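Local coordinates for inositol-1-monophosphatase (PDB 5ZHH), which probably hydrolyses inositol monophosphates to free inositol and phosphate in a magnesium-dependent reaction, at residues A[7-12]-A[115-119]; A[51-55]-A[67-72]; A[105-109]-A[214-218]. One frame throughout, in Å; residues are numbered along the deposited sequence.

Interaction 1. Residues A[7-12]-A[115-119]; sequences FLDIAT and QVGVI
Phe-7 and Leu-8 meet Val-116 where helix 3-25 packs on strand 113-121, a helix-on-sheet layer in the alpha-beta sandwich of the inositol monophosphatase fold. The two short segments run nearly the same way, their axes 22° apart and 8.1 Å at closest approach, and this lets successive turns of the helix meet valines two residues apart. CB of Phe-7 lies 3.9 Å from CG2 of Val-116; beyond that point the ring leads off toward Phe-62, His-65 and Tyr-82, leaving the valine methyl at its edge. Leu-8 is the bridging residue. With its CG anti to the backbone N (chi1 177°), its CD1 touches both valines, 4.0 Å from CG1 of Val-116 and 3.6 Å from CG2 of Val-118. Asp-9 points away from the strand and forms a salt bridge with Arg-60 of the second subunit, so the helix is held between its own sheet and a neighbour. One turn after Phe-7, Ala-11 sets CB 3.7 Å from CG2 of Val-118. Thr-12 flanks the same methyl with OG1, which also donates to O of Leu-8 at 2.7 Å, reaching that carbonyl from the face opposite to the one used by Thr-12 N.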
ATOM      1  N   PHE A   7     -13.198   3.640  24.664  1.00 30.08           N
ATOM      2  CA  PHE A   7     -12.148   2.650  24.872  1.00 28.74           C
ATOM      3  C   PHE A   7     -11.572   2.181  23.548  1.00 28.36           C
ATOM      4  O   PHE A   7     -10.351   2.055  23.401  1.00 30.01           O
ATOM      5  CB  PHE A   7     -12.700   1.449  25.645  1.00 27.51           C
ATOM      6  CG  PHE A   7     -13.192   1.785  27.016  1.00 30.56           C
ATOM      7  CD1 PHE A   7     -12.594   2.789  27.748  1.00 33.77           C
ATOM      8  CD2 PHE A   7     -14.256   1.095  27.569  1.00 34.39           C
ATOM      9  CE1 PHE A   7     -13.049   3.102  29.021  1.00 37.80           C
ATOM     10  CE2 PHE A   7     -14.714   1.400  28.841  1.00 38.75           C
ATOM     11  CZ  PHE A   7     -14.111   2.406  29.566  1.00 40.23           C
ATOM     12  N   LEU A   8     -12.444   1.931  22.570  1.00 27.37           N
ATOM     13  CA  LEU A   8     -12.008   1.432  21.272  1.00 25.67           C
ATOM     14  C   LEU A   8     -11.167   2.463  20.524  1.00 26.64           C
ATOM     15  O   LEU A   8     -10.197   2.105  19.842  1.00 27.58           O
ATOM     16  CB  LEU A   8     -13.234   1.023  20.452  1.00 27.96           C
ATOM     17  CG  LEU A   8     -12.973   0.533  19.031  1.00 29.82           C
ATOM     18  CD1 LEU A   8     -12.111  -0.720  19.073  1.00 27.57           C
ATOM     19  CD2 LEU A   8     -14.280   0.278  18.294  1.00 31.98           C
ATOM     20  N   ASP A   9     -11.538   3.744  20.622  1.00 27.82           N
ATOM     21  CA  ASP A   9     -10.753   4.798  19.987  1.00 27.60           C
ATOM     22  C   ASP A   9      -9.319   4.797  20.499  1.00 25.84           C
ATOM     23  O   ASP A   9      -8.371   4.941  19.721  1.00 27.34           O
ATOM     24  CB  ASP A   9     -11.389   6.171  20.237  1.00 29.16           C
ATOM     25  CG  ASP A   9     -12.684   6.377  19.479  1.00 32.24           C
ATOM     26  OD1 ASP A   9     -12.969   5.610  18.535  1.00 33.81           O
ATOM     27  OD2 ASP A   9     -13.416   7.325  19.833  1.00 31.44           O
ATOM     28  N   ILE A  10      -9.145   4.680  21.818  1.00 26.79           N
ATOM     29  CA  ILE A  10      -7.809   4.769  22.399  1.00 27.39           C
ATOM     30  C   ILE A  10      -7.009   3.504  22.109  1.00 27.22           C
ATOM     31  O   ILE A  10      -5.807   3.564  21.819  1.00 28.62           O
ATOM     32  CB  ILE A  10      -7.902   5.041  23.911  1.00 29.34           C
ATOM     33  CG1 ILE A  10      -8.535   6.406  24.159  1.00 33.93           C
ATOM     34  CG2 ILE A  10      -6.520   4.980  24.545  1.00 31.13           C
ATOM     35  CD1 ILE A  10      -7.912   7.502  23.356  1.00 35.00           C
ATOM     36  N   ALA A  11      -7.653   2.341  22.191  1.00 24.46           N
ATOM     37  CA  ALA A  11      -6.954   1.104  21.854  1.00 24.87           C
ATOM     38  C   ALA A  11      -6.494   1.109  20.402  1.00 27.16           C
ATOM     39  O   ALA A  11      -5.422   0.579  20.084  1.00 27.04           O
ATOM     40  CB  ALA A  11      -7.854  -0.101  22.121  1.00 25.79           C
ATOM     41  N   THR A  12      -7.281   1.713  19.511  1.00 26.71           N
ATOM     42  CA  THR A  12      -6.887   1.784  18.108  1.00 25.92           C
ATOM     43  C   THR A  12      -5.624   2.622  17.942  1.00 27.61           C
ATOM     44  O   THR A  12      -4.674   2.209  17.265  1.00 24.06           O
ATOM     45  CB  THR A  12      -8.030   2.356  17.271  1.00 27.75           C
ATOM     46  OG1 THR A  12      -9.195   1.530  17.425  1.00 27.01           O
ATOM     47  CG2 THR A  12      -7.640   2.392  15.808  1.00 25.89           C
ATOM     48  N   GLN A 115     -14.512  -7.217  26.004  1.00 30.27           N
ATOM     49  CA  GLN A 115     -15.490  -6.257  25.501  1.00 29.73           C
ATOM     50  C   GLN A 115     -14.951  -5.292  24.458  1.00 31.11           C
ATOM     51  O   GLN A 115     -15.758  -4.705  23.723  1.00 30.55           O
ATOM     52  CB  GLN A 115     -16.082  -5.440  26.660  1.00 34.19           C
ATOM     53  CG  GLN A 115     -16.973  -6.240  27.596  1.00 36.98           C
ATOM     54  CD  GLN A 115     -18.329  -6.564  26.991  1.00 39.09           C
ATOM     55  OE1 GLN A 115     -19.274  -5.784  27.102  1.00 41.42           O
ATOM     56  NE2 GLN A 115     -18.433  -7.725  26.356  1.00 36.75           N
ATOM     57  N   VAL A 116     -13.641  -5.069  24.391  1.00 30.12           N
ATOM     58  CA  VAL A 116     -13.032  -4.213  23.377  1.00 32.21           C
ATOM     59  C   VAL A 116     -11.796  -4.914  22.846  1.00 32.35           C
ATOM     60  O   VAL A 116     -10.990  -5.439  23.622  1.00 32.22           O
ATOM     61  CB  VAL A 116     -12.650  -2.824  23.930  1.00 33.39           C
ATOM     62  CG1 VAL A 116     -12.012  -1.978  22.836  1.00 29.75           C
ATOM     63  CG2 VAL A 116     -13.862  -2.122  24.519  1.00 35.08           C
ATOM     64  N   GLY A 117     -11.629  -4.901  21.527  1.00 28.65           N
ATOM     65  CA  GLY A 117     -10.473  -5.549  20.945  1.00 29.27           C
ATOM     66  C   GLY A 117      -9.930  -4.858  19.715  1.00 29.60           C
ATOM     67  O   GLY A 117     -10.687  -4.477  18.816  1.00 28.45           O
ATOM     68  N   VAL A 118      -8.614  -4.674  19.676  1.00 26.48           N
ATOM     69  CA  VAL A 118      -7.925  -4.180  18.492  1.00 24.31           C
ATOM     70  C   VAL A 118      -6.740  -5.090  18.214  1.00 24.35           C
ATOM     71  O   VAL A 118      -5.947  -5.378  19.117  1.00 26.20           O
ATOM     72  CB  VAL A 118      -7.454  -2.719  18.646  1.00 26.31           C
ATOM     73  CG1 VAL A 118      -6.726  -2.293  17.393  1.00 25.65           C
ATOM     74  CG2 VAL A 118      -8.646  -1.792  18.897  1.00 23.64           C
ATOM     75  N   ILE A 119      -6.627  -5.544  16.968  1.00 24.31           N
ATOM     76  CA  ILE A 119      -5.515  -6.369  16.513  1.00 23.75           C
ATOM     77  C   ILE A 119      -4.969  -5.732  15.248  1.00 25.73           C
ATOM     78  O   ILE A 119      -5.712  -5.538  14.279  1.00 26.61           O
ATOM     79  CB  ILE A 119      -5.954  -7.820  16.253  1.00 25.39           C
ATOM     80  CG1 ILE A 119      -6.448  -8.443  17.557  1.00 22.50           C
ATOM     81  CG2 ILE A 119      -4.813  -8.645  15.658  1.00 26.92           C
ATOM     82  CD1 ILE A 119      -7.227  -9.749  17.361  1.00 21.08           C
TER

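Interaction 2. Residues A[51-55]-A[67-72]; sequences EAVVL and ILAEES
Ile-67 faces Leu-55 where strand 66-69, near one edge of the large sheet, lies beside helix 44-61 in the layered alpha-beta sandwich of the inositol monophosphatase fold. The apolar end of the contact is simple: CG2 of Ile-67 and CD2 of Leu-55 are 3.6 Å apart, the two side chains crossing obliquely. Strand neighbours Trp-84 and Leu-75 pack against the same isoleucine. At Leu-68 the side chain turns to the other side, toward Pro-213 and Trp-214, and Ala-69 faces the helix again, with its CB 3.9 Å from OE2 of Glu-51. Beyond it the chain curls through Glu-70, Glu-71 and Ser-72. The Glu-Glu-Ser run recalls a family signature whose first glutamate is a metal ligand in relatives.

The curl wraps round the end of Glu-51. That side chain stands straight out from the helix, CG anti to the backbone N (chi1 180°) and the chain extended beyond it, which carries the carboxylate across to the turn. Glu-71 lays its CB 3.5 Å from OE2 of Glu-51 and then bends off, so that its own carboxylate stays well apart, the two planes 36° from each other. A water accepts from N of Glu-71 at 2.7 Å and sits beside OE2 of Glu-51, although that second approach is too short to be trusted in detail. Ser-72 closes the turn over both helix residues: its CB lies 3.3 Å from OE1 of Glu-51, while its OG is 3.8 Å from CD1 of Leu-55.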
ATOM      1  N   GLU A  51       5.677  -2.324  23.753  1.00 31.09           N
ATOM      2  CA  GLU A  51       4.951  -2.334  25.023  1.00 35.47           C
ATOM      3  C   GLU A  51       4.980  -0.966  25.698  1.00 35.23           C
ATOM      4  O   GLU A  51       3.962  -0.512  26.233  1.00 35.15           O
ATOM      5  CB  GLU A  51       5.539  -3.397  25.952  1.00 36.84           C
ATOM      6  CG  GLU A  51       4.849  -3.483  27.306  1.00 44.33           C
ATOM      7  CD  GLU A  51       5.332  -4.654  28.146  1.00 52.60           C
ATOM      8  OE1 GLU A  51       6.196  -4.442  29.021  1.00 58.62           O
ATOM      9  OE2 GLU A  51       4.848  -5.784  27.938  1.00 54.73           O
ATOM     10  N   ALA A  52       6.141  -0.304  25.701  1.00 34.48           N
ATOM     11  CA  ALA A  52       6.236   1.016  26.320  1.00 36.02           C
ATOM     12  C   ALA A  52       5.279   2.006  25.666  1.00 33.98           C
ATOM     13  O   ALA A  52       4.638   2.808  26.354  1.00 35.86           O
ATOM     14  CB  ALA A  52       7.674   1.534  26.248  1.00 36.06           C
ATOM     15  N   VAL A  53       5.167   1.957  24.336  1.00 30.07           N
ATOM     16  CA  VAL A  53       4.243   2.837  23.622  1.00 33.12           C
ATOM     17  C   VAL A  53       2.800   2.534  24.014  1.00 33.15           C
ATOM     18  O   VAL A  53       2.005   3.447  24.267  1.00 32.93           O
ATOM     19  CB  VAL A  53       4.456   2.716  22.103  1.00 34.32           C
ATOM     20  CG1 VAL A  53       3.294   3.330  21.346  1.00 35.19           C
ATOM     21  CG2 VAL A  53       5.752   3.386  21.707  1.00 34.16           C
ATOM     22  N   VAL A  54       2.433   1.248  24.049  1.00 29.20           N
ATOM     23  CA  VAL A  54       1.062   0.875  24.405  1.00 29.45           C
ATOM     24  C   VAL A  54       0.742   1.304  25.832  1.00 29.03           C
ATOM     25  O   VAL A  54      -0.305   1.905  26.100  1.00 34.45           O
ATOM     26  CB  VAL A  54       0.841  -0.637  24.225  1.00 28.79           C
ATOM     27  CG1 VAL A  54      -0.558  -1.006  24.693  1.00 28.72           C
ATOM     28  CG2 VAL A  54       1.015  -1.039  22.776  1.00 26.15           C
ATOM     29  N   LEU A  55       1.635   0.989  26.770  1.00 26.49           N
ATOM     30  CA  LEU A  55       1.372   1.296  28.172  1.00 31.07           C
ATOM     31  C   LEU A  55       1.226   2.795  28.387  1.00 34.43           C
ATOM     32  O   LEU A  55       0.306   3.246  29.072  1.00 37.71           O
ATOM     33  CB  LEU A  55       2.488   0.734  29.053  1.00 38.57           C
ATOM     34  CG  LEU A  55       2.533  -0.791  29.158  1.00 41.80           C
ATOM     35  CD1 LEU A  55       3.636  -1.242  30.101  1.00 43.46           C
ATOM     36  CD2 LEU A  55       1.189  -1.298  29.621  1.00 43.15           C
ATOM     37  N   ILE A  67      -3.658  -3.230  34.065  1.00 36.52           N
ATOM     38  CA  ILE A  67      -3.009  -3.789  32.883  1.00 37.24           C
ATOM     39  C   ILE A  67      -2.534  -5.209  33.164  1.00 38.56           C
ATOM     40  O   ILE A  67      -1.992  -5.488  34.239  1.00 35.91           O
ATOM     41  CB  ILE A  67      -1.811  -2.925  32.439  1.00 39.18           C
ATOM     42  CG1 ILE A  67      -2.227  -1.464  32.247  1.00 40.43           C
ATOM     43  CG2 ILE A  67      -1.201  -3.491  31.158  1.00 37.88           C
ATOM     44  CD1 ILE A  67      -3.293  -1.267  31.215  1.00 41.61           C
ATOM     45  N   LEU A  68      -2.773  -6.110  32.209  1.00 37.00           N
ATOM     46  CA  LEU A  68      -2.183  -7.446  32.193  1.00 41.70           C
ATOM     47  C   LEU A  68      -1.294  -7.593  30.960  1.00 46.25           C
ATOM     48  O   LEU A  68      -1.758  -7.396  29.831  1.00 41.88           O
ATOM     49  CB  LEU A  68      -3.253  -8.538  32.211  1.00 39.62           C
ATOM     50  CG  LEU A  68      -2.680  -9.961  32.270  1.00 40.64           C
ATOM     51  CD1 LEU A  68      -1.935 -10.207  33.576  1.00 40.97           C
ATOM     52  CD2 LEU A  68      -3.797 -10.976  32.088  1.00 40.71           C
ATOM     53  N   ALA A  69      -0.030  -7.965  31.169  1.00 48.13           N
ATOM     54  CA  ALA A  69       0.883  -8.214  30.058  1.00 51.39           C
ATOM     55  C   ALA A  69       1.957  -9.196  30.503  1.00 54.24           C
ATOM     56  O   ALA A  69       2.244  -9.332  31.695  1.00 55.07           O
ATOM     57  CB  ALA A  69       1.522  -6.921  29.541  1.00 51.80           C
ATOM     58  N   GLU A  70       2.558  -9.879  29.527  1.00 56.13           N
ATOM     59  CA  GLU A  70       3.557 -10.895  29.850  1.00 59.81           C
ATOM     60  C   GLU A  70       4.804 -10.277  30.472  1.00 63.12           C
ATOM     61  O   GLU A  70       5.273 -10.732  31.523  1.00 64.31           O
ATOM     62  CB  GLU A  70       3.928 -11.696  28.600  1.00 59.73           C
ATOM     63  CG  GLU A  70       4.992 -12.759  28.844  1.00 61.05           C
ATOM     64  CD  GLU A  70       5.232 -13.637  27.629  1.00 61.87           C
ATOM     65  OE1 GLU A  70       4.983 -13.174  26.496  1.00 61.83           O
ATOM     66  OE2 GLU A  70       5.667 -14.795  27.812  1.00 62.34           O
ATOM     67  N   GLU A  71       5.359  -9.243  29.839  1.00 64.18           N
ATOM     68  CA  GLU A  71       6.639  -8.701  30.284  1.00 67.84           C
ATOM     69  C   GLU A  71       6.474  -7.783  31.491  1.00 66.34           C
ATOM     70  O   GLU A  71       7.072  -8.013  32.549  1.00 65.60           O
ATOM     71  CB  GLU A  71       7.319  -7.960  29.130  1.00 72.33           C
ATOM     72  CG  GLU A  71       8.700  -7.430  29.492  1.00 77.67           C
ATOM     73  CD  GLU A  71       9.628  -8.543  29.981  1.00 82.33           C
ATOM     74  OE1 GLU A  71       9.725  -9.592  29.277  1.00 82.82           O
ATOM     75  OE2 GLU A  71      10.226  -8.388  31.087  1.00 84.21           O
ATOM     76  N   SER A  72       5.659  -6.736  31.351  1.00 65.75           N
ATOM     77  CA  SER A  72       5.435  -5.807  32.452  1.00 65.63           C
ATOM     78  C   SER A  72       4.657  -6.433  33.598  1.00 64.30           C
ATOM     79  O   SER A  72       4.625  -5.857  34.690  1.00 66.18           O
ATOM     80  CB  SER A  72       4.710  -4.558  31.946  1.00 66.19           C
ATOM     81  OG  SER A  72       3.504  -4.898  31.284  1.00 66.12           O
TER
HETATM   82  O   HOH W   1       4.587  -8.161  27.442  1.00 38.26           O

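Interaction 3. Residues A[105-109]-A[214-218]; sequences SIGLL and WDVVA
Gly-107 and Ala-218 bring strand 103-110 and helix 213-225 together as a close helix-on-sheet crossing in the layered inositol monophosphatase fold, their CA atoms 4.0 Å apart and the short axes at 71°. Gly-107 has no side chain; a CB placed on it would lie 2.6 Å from both CG1 of Val-217 and N of Ala-218, consistent with a glycine here. CG1 of Val-217 packs over the glycine, 3.8 Å from its CA. The other methyl, CG2, meets CD2 of Leu-109 at 3.8 Å, the two side chains crossing at about a right angle. Cutting Leu-109 back to an alanine removes CG and both methyls, and CG2 of Val-217 would probably be left without its partner, beside a gap. At the other end OG of Ser-105, anti to the backbone N (chi1 -179°), is turned toward CB of Ala-218, 3.4 Å away.

Further out, one water accepts a hydrogen bond from OG of Ser-105 at 2.9 Å and donates one to O of Trp-214; a second donates to OG of Ser-105 and O of Asp-215. The Asp-215 carboxylate, on the side away from the strand, nears Asp-87 and Asp-90, consistent with the family's metal site; its OD2 is hydrogen-bonded to N of Ser-212.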
ATOM      1  N   SER A 105      -1.800  -6.870  19.892  1.00 26.39           N
ATOM      2  CA  SER A 105      -3.142  -7.237  20.339  1.00 25.73           C
ATOM      3  C   SER A 105      -3.449  -6.461  21.611  1.00 27.89           C
ATOM      4  O   SER A 105      -2.693  -6.544  22.584  1.00 29.59           O
ATOM      5  CB  SER A 105      -3.252  -8.748  20.586  1.00 27.10           C
ATOM      6  OG  SER A 105      -4.561  -9.117  20.995  1.00 27.58           O
ATOM      7  N   ILE A 106      -4.554  -5.714  21.604  1.00 26.02           N
ATOM      8  CA  ILE A 106      -4.961  -4.879  22.734  1.00 25.13           C
ATOM      9  C   ILE A 106      -6.420  -5.185  23.040  1.00 25.43           C
ATOM     10  O   ILE A 106      -7.312  -4.799  22.275  1.00 26.79           O
ATOM     11  CB  ILE A 106      -4.774  -3.386  22.437  1.00 27.49           C
ATOM     12  CG1 ILE A 106      -3.304  -3.090  22.129  1.00 30.00           C
ATOM     13  CG2 ILE A 106      -5.267  -2.547  23.605  1.00 29.36           C
ATOM     14  CD1 ILE A 106      -3.037  -1.648  21.755  1.00 29.84           C
ATOM     15  N   GLY A 107      -6.672  -5.864  24.152  1.00 27.06           N
ATOM     16  CA  GLY A 107      -8.019  -6.226  24.542  1.00 24.12           C
ATOM     17  C   GLY A 107      -8.351  -5.670  25.911  1.00 27.95           C
ATOM     18  O   GLY A 107      -7.475  -5.504  26.761  1.00 31.32           O
ATOM     19  N   LEU A 108      -9.629  -5.371  26.117  1.00 25.33           N
ATOM     20  CA  LEU A 108     -10.100  -4.869  27.399  1.00 26.81           C
ATOM     21  C   LEU A 108     -11.101  -5.859  27.967  1.00 30.30           C
ATOM     22  O   LEU A 108     -12.094  -6.189  27.307  1.00 28.45           O
ATOM     23  CB  LEU A 108     -10.730  -3.480  27.266  1.00 29.35           C
ATOM     24  CG  LEU A 108     -11.413  -2.986  28.551  1.00 30.69           C
ATOM     25  CD1 LEU A 108     -10.394  -2.849  29.679  1.00 29.22           C
ATOM     26  CD2 LEU A 108     -12.136  -1.655  28.324  1.00 33.66           C
ATOM     27  N   LEU A 109     -10.831  -6.324  29.187  1.00 30.92           N
ATOM     28  CA  LEU A 109     -11.759  -7.126  29.970  1.00 34.41           C
ATOM     29  C   LEU A 109     -12.533  -6.208  30.908  1.00 36.77           C
ATOM     30  O   LEU A 109     -11.933  -5.428  31.659  1.00 34.91           O
ATOM     31  CB  LEU A 109     -11.020  -8.195  30.786  1.00 32.88           C
ATOM     32  CG  LEU A 109     -10.197  -9.260  30.061  1.00 34.70           C
ATOM     33  CD1 LEU A 109      -9.145  -9.839  30.999  1.00 35.69           C
ATOM     34  CD2 LEU A 109     -11.100 -10.375  29.532  1.00 35.47           C
ATOM     35  N   TRP A 214      -3.525 -12.391  26.974  1.00 31.89           N
ATOM     36  CA  TRP A 214      -3.214 -11.321  26.034  1.00 32.29           C
ATOM     37  C   TRP A 214      -3.210 -11.809  24.591  1.00 33.24           C
ATOM     38  O   TRP A 214      -3.336 -10.991  23.678  1.00 33.96           O
ATOM     39  CB  TRP A 214      -1.864 -10.693  26.378  1.00 31.20           C
ATOM     40  CG  TRP A 214      -0.815 -11.700  26.698  1.00 34.87           C
ATOM     41  CD1 TRP A 214      -0.013 -12.362  25.812  1.00 35.75           C
ATOM     42  CD2 TRP A 214      -0.438 -12.153  28.000  1.00 35.73           C
ATOM     43  NE1 TRP A 214       0.833 -13.213  26.488  1.00 36.43           N
ATOM     44  CE2 TRP A 214       0.594 -13.099  27.832  1.00 38.09           C
ATOM     45  CE3 TRP A 214      -0.877 -11.855  29.294  1.00 38.31           C
ATOM     46  CZ2 TRP A 214       1.192 -13.751  28.909  1.00 39.53           C
ATOM     47  CZ3 TRP A 214      -0.283 -12.498  30.361  1.00 39.35           C
ATOM     48  CH2 TRP A 214       0.742 -13.436  30.163  1.00 41.19           C
ATOM     49  N   ASP A 215      -3.109 -13.122  24.369  1.00 32.42           N
ATOM     50  CA  ASP A 215      -3.189 -13.659  23.013  1.00 33.30           C
ATOM     51  C   ASP A 215      -4.606 -13.620  22.456  1.00 28.75           C
ATOM     52  O   ASP A 215      -4.778 -13.586  21.231  1.00 29.15           O
ATOM     53  CB  ASP A 215      -2.699 -15.114  22.956  1.00 40.47           C
ATOM     54  CG  ASP A 215      -1.214 -15.277  23.278  1.00 46.42           C
ATOM     55  OD1 ASP A 215      -0.417 -14.356  22.995  1.00 45.73           O
ATOM     56  OD2 ASP A 215      -0.853 -16.372  23.777  1.00 47.58           O
ATOM     57  N   VAL A 216      -5.632 -13.683  23.307  1.00 28.74           N
ATOM     58  CA  VAL A 216      -6.968 -14.014  22.825  1.00 28.59           C
ATOM     59  C   VAL A 216      -8.035 -12.978  23.168  1.00 27.83           C
ATOM     60  O   VAL A 216      -9.082 -12.964  22.501  1.00 26.66           O
ATOM     61  CB  VAL A 216      -7.411 -15.407  23.326  1.00 27.88           C
ATOM     62  CG1 VAL A 216      -6.423 -16.481  22.873  1.00 27.99           C
ATOM     63  CG2 VAL A 216      -7.563 -15.419  24.838  1.00 29.27           C
ATOM     64  N   VAL A 217      -7.838 -12.120  24.172  1.00 29.01           N
ATOM     65  CA  VAL A 217      -8.937 -11.277  24.649  1.00 29.76           C
ATOM     66  C   VAL A 217      -9.459 -10.383  23.525  1.00 29.37           C
ATOM     67  O   VAL A 217     -10.668 -10.320  23.272  1.00 28.46           O
ATOM     68  CB  VAL A 217      -8.497 -10.453  25.875  1.00 29.79           C
ATOM     69  CG1 VAL A 217      -9.482  -9.311  26.137  1.00 30.13           C
ATOM     70  CG2 VAL A 217      -8.397 -11.352  27.095  1.00 30.58           C
ATOM     71  N   ALA A 218      -8.556  -9.698  22.816  1.00 26.99           N
ATOM     72  CA  ALA A 218      -8.997  -8.823  21.729  1.00 27.93           C
ATOM     73  C   ALA A 218      -9.705  -9.611  20.634  1.00 29.48           C
ATOM     74  O   ALA A 218     -10.758  -9.191  20.137  1.00 26.71           O
ATOM     75  CB  ALA A 218      -7.809  -8.063  21.143  1.00 26.90           C
TER
HETATM   76  O   HOH W   2      -6.310 -11.440  20.687  1.00 26.46           O
HETATM   77  O   HOH W   3      -5.337  -9.042  23.741  1.00 34.27           O

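How the interactions relate
From the N terminus, helix 3-25 opens interaction 1, which closes about a hundred residues later on strand 113-121. Nested inside that loop, interaction 2 closes a short one, from helix 44-61 to strand 66-69 and the turn after it. Interaction 3 starts within the span of interaction 1, on strand 103-110, and ends far beyond it on helix 213-225, so these two cross. All three reach one sheet. Strands 103-110 and 113-121 are hydrogen-bonded neighbours, and Phe-7 also packs on Leu-108. Interactions 2 and 3 meet where CB of Glu-70 lies 3.4 Å from CZ2 of Trp-214, while interactions 1 and 2 stay about 7 Å apart at their nearest atoms.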